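Local coordinates for Mll2253 protein (Mesorhizobium loti, PDB 3Q63), which is of unknown function but belongs to the AHA1 family, whose Bet v 1-like fold often encloses a cavity for small apolar molecules, at residues Q130-E133 with K134-Q137; L28-P31 with H32-E35. All blocks are in the same frame, centred on the assembly; numbering follows the deposited sequence.

Interaction 1: residues Q130-E133 with K134-Q137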
# COMPACT_ATOMS: atom_id res chain seq x y z
N GLN B 130 -9.67 0.98 -8.09
CA GLN B 130 -8.62 -0.00 -8.37
C GLN B 130 -8.90 -1.29 -7.59
O GLN B 130 -8.76 -2.38 -8.12
CB GLN B 130 -7.25 0.56 -7.97
CG GLN B 130 -6.89 1.86 -8.69
CD GLN B 130 -5.64 2.52 -8.13
OE1 GLN B 130 -5.56 2.81 -6.93
NE2 GLN B 130 -4.67 2.78 -9.00
N PHE B 131 -9.31 -1.16 -6.33
CA PHE B 131 -9.61 -2.33 -5.52
C PHE B 131 -10.80 -3.10 -6.12
O PHE B 131 -10.77 -4.33 -6.22
CB PHE B 131 -9.93 -1.94 -4.08
CG PHE B 131 -8.73 -1.51 -3.27
CD1 PHE B 131 -7.54 -2.23 -3.31
CD2 PHE B 131 -8.81 -0.41 -2.41
CE1 PHE B 131 -6.45 -1.87 -2.51
CE2 PHE B 131 -7.73 -0.04 -1.61
CZ PHE B 131 -6.55 -0.78 -1.66
N PHE B 132 -11.85 -2.38 -6.52
CA PHE B 132 -13.02 -3.03 -7.09
C PHE B 132 -12.72 -3.70 -8.42
O PHE B 132 -13.36 -4.69 -8.78
CB PHE B 132 -14.16 -2.02 -7.25
CG PHE B 132 -14.74 -1.56 -5.94
CD1 PHE B 132 -14.61 -2.34 -4.79
CD2 PHE B 132 -15.47 -0.38 -5.87
CE1 PHE B 132 -15.20 -1.94 -3.59
CE2 PHE B 132 -16.06 0.02 -4.67
CZ PHE B 132 -15.93 -0.76 -3.53
N GLU B 133 -11.75 -3.17 -9.16
CA GLU B 133 -11.36 -3.76 -10.43
C GLU B 133 -10.78 -5.14 -10.14
O GLU B 133 -11.10 -6.12 -10.81
CB GLU B 133 -10.31 -2.90 -11.13
CG GLU B 133 -10.90 -1.75 -11.92
CD GLU B 133 -11.40 -2.19 -13.29
OE1 GLU B 133 -12.27 -3.09 -13.36
OE2 GLU B 133 -10.91 -1.63 -14.30
N LYS B 134 -9.93 -5.22 -9.12
CA LYS B 134 -9.32 -6.49 -8.75
C LYS B 134 -10.36 -7.42 -8.13
O LYS B 134 -10.22 -8.64 -8.18
CB LYS B 134 -8.15 -6.27 -7.79
CG LYS B 134 -6.99 -5.51 -8.42
CD LYS B 134 -5.84 -5.28 -7.44
CE LYS B 134 -5.16 -6.59 -7.04
NZ LYS B 134 -4.01 -6.34 -6.12
N LEU B 135 -11.40 -6.83 -7.54
CA LEU B 135 -12.46 -7.62 -6.93
C LEU B 135 -13.27 -8.30 -8.03
O LEU B 135 -13.57 -9.49 -7.95
CB LEU B 135 -13.39 -6.73 -6.09
CG LEU B 135 -14.70 -7.36 -5.61
CD1 LEU B 135 -14.40 -8.58 -4.75
CD2 LEU B 135 -15.52 -6.34 -4.81
N GLU B 136 -13.61 -7.54 -9.07
CA GLU B 136 -14.37 -8.09 -10.19
C GLU B 136 -13.56 -9.12 -10.95
O GLU B 136 -14.11 -10.10 -11.47
CB GLU B 136 -14.81 -6.97 -11.12
CG GLU B 136 -15.93 -6.14 -10.55
CD GLU B 136 -16.43 -5.09 -11.51
OE1 GLU B 136 -15.72 -4.07 -11.69
OE2 GLU B 136 -17.51 -5.28 -12.09
N GLN B 137 -12.25 -8.90 -11.02
CA GLN B 137 -11.34 -9.82 -11.70
C GLN B 137 -11.34 -11.15 -10.95
O GLN B 137 -11.38 -12.22 -11.56
CB GLN B 137 -9.93 -9.22 -11.73
CG GLN B 137 -8.85 -10.21 -12.15
CD GLN B 137 -7.46 -9.59 -12.14
OE1 GLN B 137 -7.03 -9.00 -11.14
NE2 GLN B 137 -6.74 -9.74 -13.24
O HOH W 1 -14.81 -4.82 -14.44
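Lys134, Leu135, Glu136 and Gln137 each give their backbone N-H to the carbonyl four residues earlier, from Gln130 O to Glu133 O, an unbroken alpha-helical series whose straightest member, Glu136 N to Phe132 O, measures 2.9 Å with 161° at the hydrogen. Phe132 O is also approached by side-chain methylenes: Leu135 CB and Glu136 CG both lie 3.4 Å from it.

On the buried side Phe132 and Leu135 run alongside each other, pointing the same way, and Leu135 CD2 reaches Phe132 CD1 at 4.1 Å, oblique to the ring. Different first torsions bring the two together: Leu135 has CG anti to the backbone N (chi1 168°), whereas Phe132 has its ring anti to its own carbonyl carbon, beside its own backbone N. Both side chains also touch Leu106, and Phe132 extends to Val13 and Met108, which places this side against the sheet.

Nearer solvent, Glu133 OE1 and Glu136 OE1 come within 4.0 Å, their carboxylate planes 46° apart. One water donates to both, at 3.3 Å to Glu133 OE1 and, weakly, at 3.0 Å to Glu136 OE1, which probably eases the repulsion between the like charges; Glu136 also touches Arg15. Phe132 and Leu135 turned to the sheet, with Glu133 exposed and Glu136 at the border beside Arg15, mark the amphipathic long C-terminal helix of the Bet v 1-like helix-grip fold.

Interaction 2: residues L28-P31 with H32-E35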
# COMPACT_ATOMS: atom_id res chain seq x y z
N LEU B 28 -15.80 -10.39 0.21
CA LEU B 28 -15.64 -9.25 1.11
C LEU B 28 -15.41 -9.64 2.58
O LEU B 28 -14.97 -8.82 3.38
CB LEU B 28 -16.88 -8.35 1.05
CG LEU B 28 -17.18 -7.64 -0.28
CD1 LEU B 28 -18.57 -7.05 -0.24
CD2 LEU B 28 -16.13 -6.57 -0.52
N THR B 29 -15.72 -10.89 2.91
CA THR B 29 -15.60 -11.37 4.28
C THR B 29 -14.64 -12.54 4.52
O THR B 29 -14.45 -12.96 5.65
CB THR B 29 -16.99 -11.77 4.82
OG1 THR B 29 -17.54 -12.78 3.97
CG2 THR B 29 -17.92 -10.57 4.84
N GLN B 30 -14.05 -13.06 3.45
CA GLN B 30 -13.11 -14.18 3.58
C GLN B 30 -11.68 -13.67 3.49
O GLN B 30 -11.27 -13.13 2.47
CB GLN B 30 -13.35 -15.18 2.46
CG GLN B 30 -14.72 -15.83 2.49
CD GLN B 30 -14.69 -17.18 3.12
OE1 GLN B 30 -14.40 -17.32 4.31
NE2 GLN B 30 -14.97 -18.21 2.33
N PRO B 31 -10.90 -13.84 4.57
CA PRO B 31 -9.51 -13.39 4.62
C PRO B 31 -8.67 -13.69 3.39
O PRO B 31 -8.04 -12.79 2.82
CB PRO B 31 -8.97 -14.10 5.86
CG PRO B 31 -10.14 -14.13 6.76
CD PRO B 31 -11.26 -14.54 5.81
N HIS B 32 -8.66 -14.96 2.96
CA HIS B 32 -7.85 -15.34 1.80
C HIS B 32 -8.35 -14.69 0.51
O HIS B 32 -7.58 -14.50 -0.44
CB HIS B 32 -7.81 -16.87 1.65
CG HIS B 32 -9.07 -17.46 1.07
ND1 HIS B 32 -10.27 -17.46 1.74
CD2 HIS B 32 -9.29 -18.09 -0.11
CE1 HIS B 32 -11.18 -18.07 1.01
NE2 HIS B 32 -10.62 -18.46 -0.12
N LEU B 33 -9.64 -14.37 0.47
CA LEU B 33 -10.24 -13.73 -0.69
C LEU B 33 -9.99 -12.22 -0.62
O LEU B 33 -9.64 -11.60 -1.62
CB LEU B 33 -11.74 -14.04 -0.73
CG LEU B 33 -12.27 -15.04 -1.77
CD1 LEU B 33 -11.29 -16.16 -2.02
CD2 LEU B 33 -13.62 -15.59 -1.30
N ILE B 34 -10.16 -11.63 0.56
CA ILE B 34 -9.92 -10.20 0.74
C ILE B 34 -8.49 -9.88 0.30
O ILE B 34 -8.25 -8.89 -0.39
CB ILE B 34 -10.11 -9.79 2.21
CG1 ILE B 34 -11.57 -10.02 2.61
CG2 ILE B 34 -9.69 -8.32 2.41
CD1 ILE B 34 -11.86 -9.81 4.08
N GLU B 35 -7.55 -10.73 0.69
CA GLU B 35 -6.15 -10.52 0.35
C GLU B 35 -5.91 -10.51 -1.16
O GLU B 35 -4.95 -9.91 -1.65
CB GLU B 35 -5.28 -11.59 1.00
CG GLU B 35 -3.80 -11.42 0.72
CD GLU B 35 -2.96 -12.56 1.25
OE1 GLU B 35 -3.07 -12.87 2.45
OE2 GLU B 35 -2.20 -13.16 0.46
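Gln30 O meets the N-H groups of Ile34 and Leu33 where helix 21-29 ends and helix 31-37 begins, a tight joint between two consecutive helices of the Bet v 1-like fold, with Gln30 at the N-cap position and Pro31 as the first helical residue. The bond from Ile34 N is short and straight, 2.7 Å to Gln30 O with 168° at the hydrogen; that from Leu33 N is weak.

Ile34 can be followed outward from the new helix. Its CB sits 3.5 Å from Gln30 O. CG1, anti to the carbonyl carbon (chi1 -64°), comes to 3.1 Å from Gln30 O, and CD1 ends 3.3 Å from Leu28 O, bringing this buried side chain back over the preceding turn. Phe43 and Asn41 also touch Ile34, joining the turn to the chain that follows helix 31-37.

Toward the outer side, Gln30 CB packs against Leu33 CB and CD2, while the Gln30 and His32 side chains run alongside each other, amide and imidazole planes steeply inclined at 78°. His32 CE1 is 3.9 Å from Gln30 CB.

Overall arrangement
Interaction 2 comes first in the chain, at the joint between the two short helices, and interaction 1 much later, on helix 118-141. Their centres are 13 Å apart; although their nearest atoms approach to about 4 Å, the two contacts do not touch. Trp37, at the end of the helix that interaction 2 starts, gives the link through the fold: Phe131, Lys134 and Leu135 of interaction 1 all pack on it. Each contact is centred 11 Å from the middle of the chain. In related Bet v 1-like proteins the sheet and long helix enclose a pocket, but no ligand identifies one here. At interaction 1, Gln130 additionally packs on Asp56 of the second subunit.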